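Local coordinates for fimbrium subunit Fim1C (Bacteroides vulgatus, PDB 4QB7), which is probably a component of the tip of the fimbrium, a filamentous surface appendage that mediates cell adhesion and biofilm formation, at residues Q46-S49 with S54-G57; P61-N66 with N80-P85; D292-V297 with N302-I307. All coordinates share one frame; numbering follows the deposited sequence.

Contact 1 of 3, residues Q46-S49 with S54-G57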
loop_
_atom_site.group_PDB
_atom_site.type_symbol
_atom_site.label_atom_id
_atom_site.label_comp_id
_atom_site.label_asym_id
_atom_site.label_seq_id
_atom_site.Cartn_x
_atom_site.Cartn_y
_atom_site.Cartn_z
ATOM N N GLN A 46 17.118 24.468 -2.463
ATOM C CA GLN A 46 17.789 25.385 -3.378
ATOM C C GLN A 46 19.327 25.213 -3.273
ATOM O O GLN A 46 19.896 25.273 -2.176
ATOM C CB GLN A 46 17.374 26.839 -3.120
ATOM C CG GLN A 46 17.889 27.772 -4.193
ATOM C CD GLN A 46 17.552 29.185 -3.882
ATOM O OE1 GLN A 46 16.797 29.833 -4.601
ATOM N NE2 GLN A 46 18.099 29.688 -2.790
ATOM N N THR A 47 19.966 24.956 -4.426
ATOM C CA THR A 47 21.408 24.789 -4.565
ATOM C C THR A 47 21.928 25.839 -5.544
ATOM O O THR A 47 21.149 26.554 -6.186
ATOM C CB THR A 47 21.782 23.360 -5.075
ATOM O OG1 THR A 47 21.582 23.274 -6.489
ATOM C CG2 THR A 47 21.083 22.220 -4.338
ATOM N N SER A 48 23.238 25.866 -5.743
ATOM C CA SER A 48 23.826 26.693 -6.787
ATOM C C SER A 48 23.664 25.940 -8.129
ATOM O O SER A 48 23.162 24.812 -8.150
ATOM C CB SER A 48 25.298 26.963 -6.481
ATOM O OG SER A 48 26.127 25.859 -6.806
ATOM N N SER A 49 24.130 26.537 -9.227
ATOM C CA SER A 49 24.144 25.894 -10.530
ATOM C C SER A 49 24.957 24.564 -10.495
ATOM O O SER A 49 24.724 23.719 -11.349
ATOM C CB SER A 49 24.731 26.841 -11.566
ATOM O OG SER A 49 26.128 26.962 -11.381
ATOM N N SER A 54 26.141 17.155 -6.359
ATOM C CA SER A 54 27.356 17.791 -5.851
ATOM C C SER A 54 27.159 18.344 -4.431
ATOM O O SER A 54 28.017 18.137 -3.570
ATOM C CB SER A 54 27.777 18.928 -6.781
ATOM O OG SER A 54 29.169 19.197 -6.681
ATOM N N GLU A 55 26.022 19.027 -4.184
ATOM C CA GLU A 55 25.750 19.739 -2.943
ATOM C C GLU A 55 24.751 19.135 -1.956
ATOM O O GLU A 55 24.660 19.676 -0.860
ATOM C CB GLU A 55 25.248 21.134 -3.300
ATOM C CG GLU A 55 26.285 21.957 -4.049
ATOM C CD GLU A 55 25.910 23.395 -4.310
ATOM O OE1 GLU A 55 24.845 23.843 -3.821
ATOM O OE2 GLU A 55 26.716 24.094 -4.964
ATOM N N LYS A 56 24.006 18.058 -2.289
ATOM C CA LYS A 56 22.980 17.496 -1.389
ATOM C C LYS A 56 23.477 17.201 0.031
ATOM O O LYS A 56 22.711 17.369 0.975
ATOM C CB LYS A 56 22.306 16.226 -1.963
ATOM C CG LYS A 56 23.197 15.042 -2.273
ATOM C CD LYS A 56 22.505 14.045 -3.169
ATOM C CE LYS A 56 23.336 12.791 -3.322
ATOM N NZ LYS A 56 22.481 11.609 -3.555
ATOM N N GLY A 57 24.724 16.761 0.157
ATOM C CA GLY A 57 25.337 16.396 1.425
ATOM C C GLY A 57 25.224 17.432 2.524
ATOM O O GLY A 57 25.019 17.052 3.680
HETATM O O HOH W 1 23.162 24.251 -1.643
#
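Ser-48 and Glu-55 meet through a two-pronged pairing in which both carboxylate oxygens are taken by one serine. The backbone N of Ser-48 donates to Glu-55 OE1 at 3.2 Å with a nearly straight N-H...O angle of 170°, and it reaches that oxygen from above the carboxylate plane. The hydroxyl takes the other oxygen: Ser-48 OG lies 2.6 Å from Glu-55 OE2, on the syn side but also well out of the plane. This double grip fixes how the carboxylate is turned. Ser-48 holds OG between its backbone N and carbonyl carbon (chi1 79°), and this brings the hydroxyl round to the same carboxylate that its own N-H addresses. From the far side, Glu-55 sets CG opposite its carbonyl carbon (chi1 -63°) and then runs out straight, spanning the gap from the short helix. Thr-47 contributes carbon rather than a donor, its CB lying 3.3 Å from Glu-55 OE1. Its hydroxyl is turned to the local backbone instead, Thr-47 OG1 donating to Ser-48 O at 2.8 Å in the carbonyl plane, on a lone pair. A water molecule also donates to Glu-55 OE1 at 2.8 Å and reaches weakly to Gln-46 O. With an alanine in place of Glu-55, the N-H and hydroxyl of Ser-48 would probably lose the carboxylate that serves them both, and the turn would be less firmly tied to the helix. Ser-48 OG additionally accepts from the N-H of Ala-50, within that turn. The contact thus closes the connection between the end of strand 40-47, where Thr-47 is backbone-bonded to Lys-90 at the start of strand 90-97, and helix 52-55; the next residue after Glu-55, Lys-56, forms a salt bridge with Asp-211.

Contact 2 of 3, residues P61-N66 with N80-P85. With SO4 (sulfate ion), chain D.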
loop_
_atom_site.group_PDB
_atom_site.type_symbol
_atom_site.label_atom_id
_atom_site.label_comp_id
_atom_site.label_asym_id
_atom_site.label_seq_id
_atom_site.Cartn_x
_atom_site.Cartn_y
_atom_site.Cartn_z
ATOM N N PRO A 61 16.263 21.254 3.552
ATOM C CA PRO A 61 15.084 21.699 2.760
ATOM C C PRO A 61 14.829 23.184 3.002
ATOM O O PRO A 61 13.906 23.597 3.704
ATOM C CB PRO A 61 13.952 20.802 3.273
ATOM C CG PRO A 61 14.366 20.412 4.625
ATOM C CD PRO A 61 15.860 20.331 4.637
ATOM N N ASN A 62 15.711 23.990 2.435
ATOM C CA ASN A 62 15.796 25.436 2.654
ATOM C C ASN A 62 14.807 26.274 1.855
ATOM O O ASN A 62 14.746 27.480 2.067
ATOM C CB ASN A 62 17.210 25.888 2.319
ATOM C CG ASN A 62 17.631 25.594 0.892
ATOM O OD1 ASN A 62 16.822 25.557 -0.027
ATOM N ND2 ASN A 62 18.914 25.420 0.659
ATOM N N PHE A 63 14.078 25.673 0.909
ATOM C CA PHE A 63 13.167 26.400 0.022
ATOM C C PHE A 63 11.708 26.091 0.322
ATOM O O PHE A 63 10.876 26.982 0.265
ATOM C CB PHE A 63 13.503 26.063 -1.432
ATOM C CG PHE A 63 12.909 27.030 -2.413
ATOM C CD1 PHE A 63 13.473 28.289 -2.603
ATOM C CD2 PHE A 63 11.774 26.692 -3.143
ATOM C CE1 PHE A 63 12.907 29.190 -3.498
ATOM C CE2 PHE A 63 11.214 27.594 -4.044
ATOM C CZ PHE A 63 11.773 28.837 -4.204
HETATM N N MSE A 64 11.385 24.824 0.598
HETATM C CA MSE A 64 10.037 24.393 0.971
HETATM C C MSE A 64 10.199 23.265 1.959
HETATM O O MSE A 64 11.004 22.374 1.711
HETATM C CB MSE A 64 9.194 23.940 -0.259
HETATM C CG MSE A 64 8.675 25.075 -1.152
HETATM SE SE MSE A 64 7.533 24.373 -2.554
HETATM C CE MSE A 64 7.187 25.953 -3.521
ATOM N N TYR A 65 9.482 23.302 3.087
ATOM C CA TYR A 65 9.533 22.215 4.063
ATOM C C TYR A 65 8.113 21.773 4.315
ATOM O O TYR A 65 7.349 22.498 4.960
ATOM C CB TYR A 65 10.270 22.593 5.377
ATOM C CG TYR A 65 10.266 21.437 6.355
ATOM C CD1 TYR A 65 11.126 20.354 6.185
ATOM C CD2 TYR A 65 9.301 21.351 7.358
ATOM C CE1 TYR A 65 11.047 19.231 7.012
ATOM C CE2 TYR A 65 9.211 20.230 8.185
ATOM C CZ TYR A 65 10.100 19.183 8.022
ATOM O OH TYR A 65 10.018 18.093 8.851
ATOM N N ASN A 66 7.738 20.618 3.758
ATOM C CA ASN A 66 6.391 20.063 3.867
ATOM C C ASN A 66 5.345 21.123 3.471
ATOM O O ASN A 66 4.386 21.374 4.208
ATOM C CB ASN A 66 6.132 19.489 5.275
ATOM C CG ASN A 66 4.900 18.650 5.370
ATOM O OD1 ASN A 66 4.596 17.881 4.469
ATOM N ND2 ASN A 66 4.161 18.791 6.461
ATOM N N ASN A 80 2.195 29.618 0.985
ATOM C CA ASN A 80 3.443 30.395 1.084
ATOM C C ASN A 80 4.094 30.524 -0.285
ATOM O O ASN A 80 4.833 29.626 -0.683
ATOM C CB ASN A 80 4.424 29.763 2.095
ATOM C CG ASN A 80 3.914 29.751 3.508
ATOM O OD1 ASN A 80 3.439 28.726 4.007
ATOM N ND2 ASN A 80 3.986 30.897 4.178
ATOM N N LEU A 81 3.826 31.627 -1.002
ATOM C CA LEU A 81 4.360 31.839 -2.349
ATOM C C LEU A 81 5.885 31.945 -2.422
ATOM O O LEU A 81 6.552 32.518 -1.558
ATOM C CB LEU A 81 3.732 33.029 -3.071
ATOM C CG LEU A 81 3.363 32.704 -4.528
ATOM C CD1 LEU A 81 2.174 31.696 -4.612
ATOM C CD2 LEU A 81 3.101 33.968 -5.319
ATOM N N ARG A 82 6.409 31.294 -3.453
ATOM C CA ARG A 82 7.810 31.151 -3.781
ATOM C C ARG A 82 7.982 31.406 -5.252
ATOM O O ARG A 82 7.080 31.125 -6.049
ATOM C CB ARG A 82 8.309 29.739 -3.429
ATOM C CG ARG A 82 8.365 29.410 -1.948
ATOM C CD ARG A 82 9.593 29.962 -1.246
ATOM N NE ARG A 82 9.632 29.493 0.139
ATOM C CZ ARG A 82 9.001 30.081 1.152
ATOM N NH1 ARG A 82 8.301 31.195 0.954
ATOM N NH2 ARG A 82 9.070 29.565 2.373
ATOM N N PHE A 83 9.165 31.905 -5.612
ATOM C CA PHE A 83 9.504 32.276 -6.969
ATOM C C PHE A 83 10.746 31.583 -7.427
ATOM O O PHE A 83 11.606 31.285 -6.601
ATOM C CB PHE A 83 9.712 33.805 -7.023
ATOM C CG PHE A 83 8.462 34.590 -6.687
ATOM C CD1 PHE A 83 8.123 34.861 -5.362
ATOM C CD2 PHE A 83 7.611 35.033 -7.691
ATOM C CE1 PHE A 83 6.943 35.539 -5.048
ATOM C CE2 PHE A 83 6.444 35.731 -7.376
ATOM C CZ PHE A 83 6.113 35.968 -6.055
ATOM N N TRP A 84 10.886 31.364 -8.745
ATOM C CA TRP A 84 12.106 30.786 -9.303
ATOM C C TRP A 84 13.237 31.761 -9.066
ATOM O O TRP A 84 12.989 32.971 -9.069
ATOM C CB TRP A 84 11.973 30.497 -10.806
ATOM C CG TRP A 84 11.032 29.376 -11.149
ATOM C CD1 TRP A 84 9.791 29.495 -11.690
ATOM C CD2 TRP A 84 11.271 27.960 -10.995
ATOM N NE1 TRP A 84 9.226 28.253 -11.863
ATOM C CE2 TRP A 84 10.111 27.292 -11.439
ATOM C CE3 TRP A 84 12.353 27.194 -10.521
ATOM C CZ2 TRP A 84 10.008 25.891 -11.450
ATOM C CZ3 TRP A 84 12.239 25.814 -10.497
ATOM C CH2 TRP A 84 11.088 25.172 -10.979
ATOM N N PRO A 85 14.490 31.310 -8.882
ATOM C CA PRO A 85 15.576 32.282 -8.702
ATOM C C PRO A 85 15.747 33.198 -9.928
ATOM O O PRO A 85 15.420 32.807 -11.054
ATOM C CB PRO A 85 16.803 31.392 -8.480
ATOM C CG PRO A 85 16.265 30.084 -8.042
ATOM C CD PRO A 85 14.998 29.924 -8.806
HETATM S S SO4 D . 21.347 25.309 3.597
HETATM O O1 SO4 D . 21.230 24.345 2.534
HETATM O O2 SO4 D . 22.707 25.243 4.098
HETATM O O3 SO4 D . 21.064 26.645 3.071
HETATM O O4 SO4 D . 20.443 25.052 4.698
#
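Arg-82 engages Phe-63 twice, through its backbone carbonyl and through its ring, with NE bonded to the carbonyl and the aliphatic stem laid over the ring. The NE-H group, rather than the terminal nitrogens, makes the bond: Arg-82 NE to Phe-63 O is 2.8 Å with an N-H...O angle of 163°. It approaches nearly along the C=O axis, and the oxygen lies almost in the guanidinium plane. Lower down the side chain, Arg-82 CD sits 4.0 Å from the centroid of the Phe-63 ring, a CH-pi contact over one face, while Arg-82 CB lies 3.7 Å from Phe-63 CZ. A bend at chi2 (-80°) of Arg-82 carries the chain past the ring and on to the carbonyl. The guanidinium itself stands almost perpendicular to the ring, and with Arg-82 CZ 6.0 Å from the centroid of the Phe-63 ring any cation-pi attraction is at most weak. At the ring edge, Phe-63 CZ meets Phe-83 O at 3.4 Å, near the ring plane. Selenomethionine Met-64 adds its methyl, CE lying 3.9 Å from Arg-82 CB. Phe-63 and Met-64 both lie opposite Ala-44 of strand 40-47, a classic beta bulge at the start of strand 64-72. On the same segment, Asn-62 ND2 donates to O1 of a sulfate, probably from the crystallisation liquor, at 3.2 Å; Thr-60 OG1 also binds this ion. The loop 80-85 is therefore joined to the bulge by one directed polar bond backed by hydrocarbon contacts, and the arginine's charge probably adds little to its hold on the ring.

Contact 3 of 3, residues D292-V297 with N302-I307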
loop_
_atom_site.group_PDB
_atom_site.type_symbol
_atom_site.label_atom_id
_atom_site.label_comp_id
_atom_site.label_asym_id
_atom_site.label_seq_id
_atom_site.Cartn_x
_atom_site.Cartn_y
_atom_site.Cartn_z
ATOM N N ASP A 292 -16.176 -23.580 5.740
ATOM C CA ASP A 292 -17.213 -24.591 5.963
ATOM C C ASP A 292 -17.596 -25.238 4.665
ATOM O O ASP A 292 -17.816 -24.532 3.681
ATOM C CB ASP A 292 -18.445 -23.918 6.601
ATOM C CG ASP A 292 -18.189 -23.294 7.966
ATOM O OD1 ASP A 292 -17.289 -23.782 8.686
ATOM O OD2 ASP A 292 -18.920 -22.340 8.333
ATOM N N ILE A 293 -17.641 -26.578 4.635
ATOM C CA ILE A 293 -18.079 -27.365 3.471
ATOM C C ILE A 293 -19.457 -27.875 3.830
ATOM O O ILE A 293 -19.595 -28.686 4.745
ATOM C CB ILE A 293 -17.087 -28.473 3.045
ATOM C CG1 ILE A 293 -15.647 -27.895 2.910
ATOM C CG2 ILE A 293 -17.568 -29.159 1.725
ATOM C CD1 ILE A 293 -14.590 -28.943 2.845
ATOM N N VAL A 294 -20.482 -27.295 3.204
ATOM C CA VAL A 294 -21.889 -27.542 3.537
ATOM C C VAL A 294 -22.535 -28.425 2.508
ATOM O O VAL A 294 -22.596 -28.045 1.348
ATOM C CB VAL A 294 -22.639 -26.181 3.656
ATOM C CG1 VAL A 294 -24.116 -26.375 3.992
ATOM C CG2 VAL A 294 -21.963 -25.279 4.672
ATOM N N THR A 295 -23.025 -29.592 2.937
ATOM C CA THR A 295 -23.734 -30.564 2.101
ATOM C C THR A 295 -25.218 -30.596 2.506
ATOM O O THR A 295 -25.529 -30.712 3.688
ATOM C CB THR A 295 -23.082 -31.956 2.172
ATOM O OG1 THR A 295 -21.690 -31.864 1.870
ATOM C CG2 THR A 295 -23.734 -32.957 1.238
ATOM N N LYS A 296 -26.122 -30.528 1.509
ATOM C CA LYS A 296 -27.573 -30.568 1.693
ATOM C C LYS A 296 -28.058 -31.903 2.250
ATOM O O LYS A 296 -27.630 -32.962 1.782
ATOM C CB LYS A 296 -28.278 -30.295 0.353
ATOM C CG LYS A 296 -29.791 -30.368 0.390
ATOM C CD LYS A 296 -30.402 -29.874 -0.891
ATOM C CE LYS A 296 -31.897 -30.037 -0.887
ATOM N NZ LYS A 296 -32.525 -29.331 -2.026
ATOM N N VAL A 297 -28.964 -31.846 3.235
ATOM C CA VAL A 297 -29.635 -33.023 3.758
ATOM C C VAL A 297 -31.109 -32.827 3.382
ATOM O O VAL A 297 -31.670 -33.653 2.664
ATOM C CB VAL A 297 -29.374 -33.292 5.250
ATOM C CG1 VAL A 297 -30.283 -34.411 5.763
ATOM C CG2 VAL A 297 -27.904 -33.657 5.474
ATOM N N ASN A 302 -28.612 -29.643 7.094
ATOM C CA ASN A 302 -27.383 -29.968 6.374
ATOM C C ASN A 302 -26.311 -30.596 7.267
ATOM O O ASN A 302 -26.437 -30.654 8.491
ATOM C CB ASN A 302 -26.819 -28.663 5.755
ATOM C CG ASN A 302 -26.151 -27.760 6.743
ATOM O OD1 ASN A 302 -25.080 -28.069 7.253
ATOM N ND2 ASN A 302 -26.746 -26.617 7.019
ATOM N N LEU A 303 -25.212 -30.964 6.634
ATOM C CA LEU A 303 -24.003 -31.449 7.271
ATOM C C LEU A 303 -22.881 -30.467 6.942
ATOM O O LEU A 303 -22.596 -30.215 5.775
ATOM C CB LEU A 303 -23.697 -32.840 6.781
ATOM C CG LEU A 303 -22.859 -33.701 7.674
ATOM C CD1 LEU A 303 -23.592 -34.022 8.964
ATOM C CD2 LEU A 303 -22.586 -35.020 6.982
ATOM N N THR A 304 -22.326 -29.823 7.963
ATOM C CA THR A 304 -21.266 -28.846 7.777
ATOM C C THR A 304 -19.954 -29.403 8.293
ATOM O O THR A 304 -19.875 -29.869 9.418
ATOM C CB THR A 304 -21.645 -27.521 8.442
ATOM O OG1 THR A 304 -22.782 -26.996 7.757
ATOM C CG2 THR A 304 -20.541 -26.491 8.388
ATOM N N SER A 305 -18.930 -29.339 7.457
ATOM C CA SER A 305 -17.577 -29.722 7.805
ATOM C C SER A 305 -16.805 -28.422 8.014
ATOM O O SER A 305 -16.550 -27.709 7.048
ATOM C CB SER A 305 -16.973 -30.590 6.707
ATOM O OG SER A 305 -15.865 -31.295 7.237
ATOM N N THR A 306 -16.507 -28.070 9.273
ATOM C CA THR A 306 -15.835 -26.817 9.633
ATOM C C THR A 306 -14.320 -27.030 9.810
ATOM O O THR A 306 -13.908 -27.806 10.662
ATOM C CB THR A 306 -16.476 -26.227 10.918
ATOM O OG1 THR A 306 -17.836 -25.815 10.685
ATOM C CG2 THR A 306 -15.665 -25.098 11.516
ATOM N N ILE A 307 -13.506 -26.313 9.013
ATOM C CA ILE A 307 -12.043 -26.303 9.105
ATOM C C ILE A 307 -11.641 -24.893 9.489
ATOM O O ILE A 307 -12.006 -23.977 8.763
ATOM C CB ILE A 307 -11.304 -26.792 7.812
ATOM C CG1 ILE A 307 -11.590 -28.276 7.493
ATOM C CG2 ILE A 307 -9.811 -26.565 7.906
ATOM C CD1 ILE A 307 -12.534 -28.424 6.392
#
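A beta hairpin formed by strands 286-296 and 301-313 contains this contact; in the part considered here the hydrogen-bonded pairs are Ile-293 with Ser-305 and Thr-295 with Leu-303. The short segments run antiparallel, at 168° between their directions. Ile-293 N to Ser-305 O and Ser-305 N to Ile-293 O are both 2.9 Å; closer to the turn, Thr-295 and Leu-303 exchange the same two bonds, with Thr-295 N to Leu-303 O also 2.9 Å. Asp-292, Val-294, Thr-304 and Thr-306 share one face of the sheet. There the hydroxyl of Thr-306 donates to the carboxylate alongside it, OG1 to Asp-292 OD1 being 2.9 Å, and meets it from above the carboxylate plane. The other carboxylate oxygen, OD2, is bonded to the hydroxyl of Tyr-245, which fixes the group from a second direction. Asn-302 keeps CG between its backbone N and carbonyl carbon (chi1 76°), folding the amide over Val-294, whose CG1 lies 3.7 Å from Asn-302 CG. This also presents the amide oxygen to a strand neighbour: Thr-304 OG1 donates to Asn-302 OD1 at 2.6 Å. On the face that carries Ile-293, its CD1 meets Ile-307 CD1 at 4.1 Å. Near the turn, Val-297 rests its CG2 against the backbone of Asn-302. Strand 286-296 is the inner member of the pair, since its other edge is hydrogen-bonded to strand 186-196 through Asp-292 with Phe-189 and Val-294 with Lys-187, while Trp-243 and Tyr-245 pack against Val-294.

In the fold
The three contacts follow one another along the chain without interleaving, but they fall at two distant places. Contacts 1 and 2 have centres about 15 Å apart and touch directly: Asn-62 OD1 lies 2.7 Å from Gln-46 N, a probable hydrogen bond, and Gln-46 packs on Pro-85. Both reach the mixed sheet in which strands 40-47 and 64-72 are antiparallel neighbours. Contact 3 lies on the other side of the chain's centre, its centre about 68 Å from that of contact 1 and about 65 Å from that of contact 2, in a separate antiparallel sheet. Loops are thus fastened to the sheet at one end of this elongated fimbrillin-like protein, and a hairpin closes at the other.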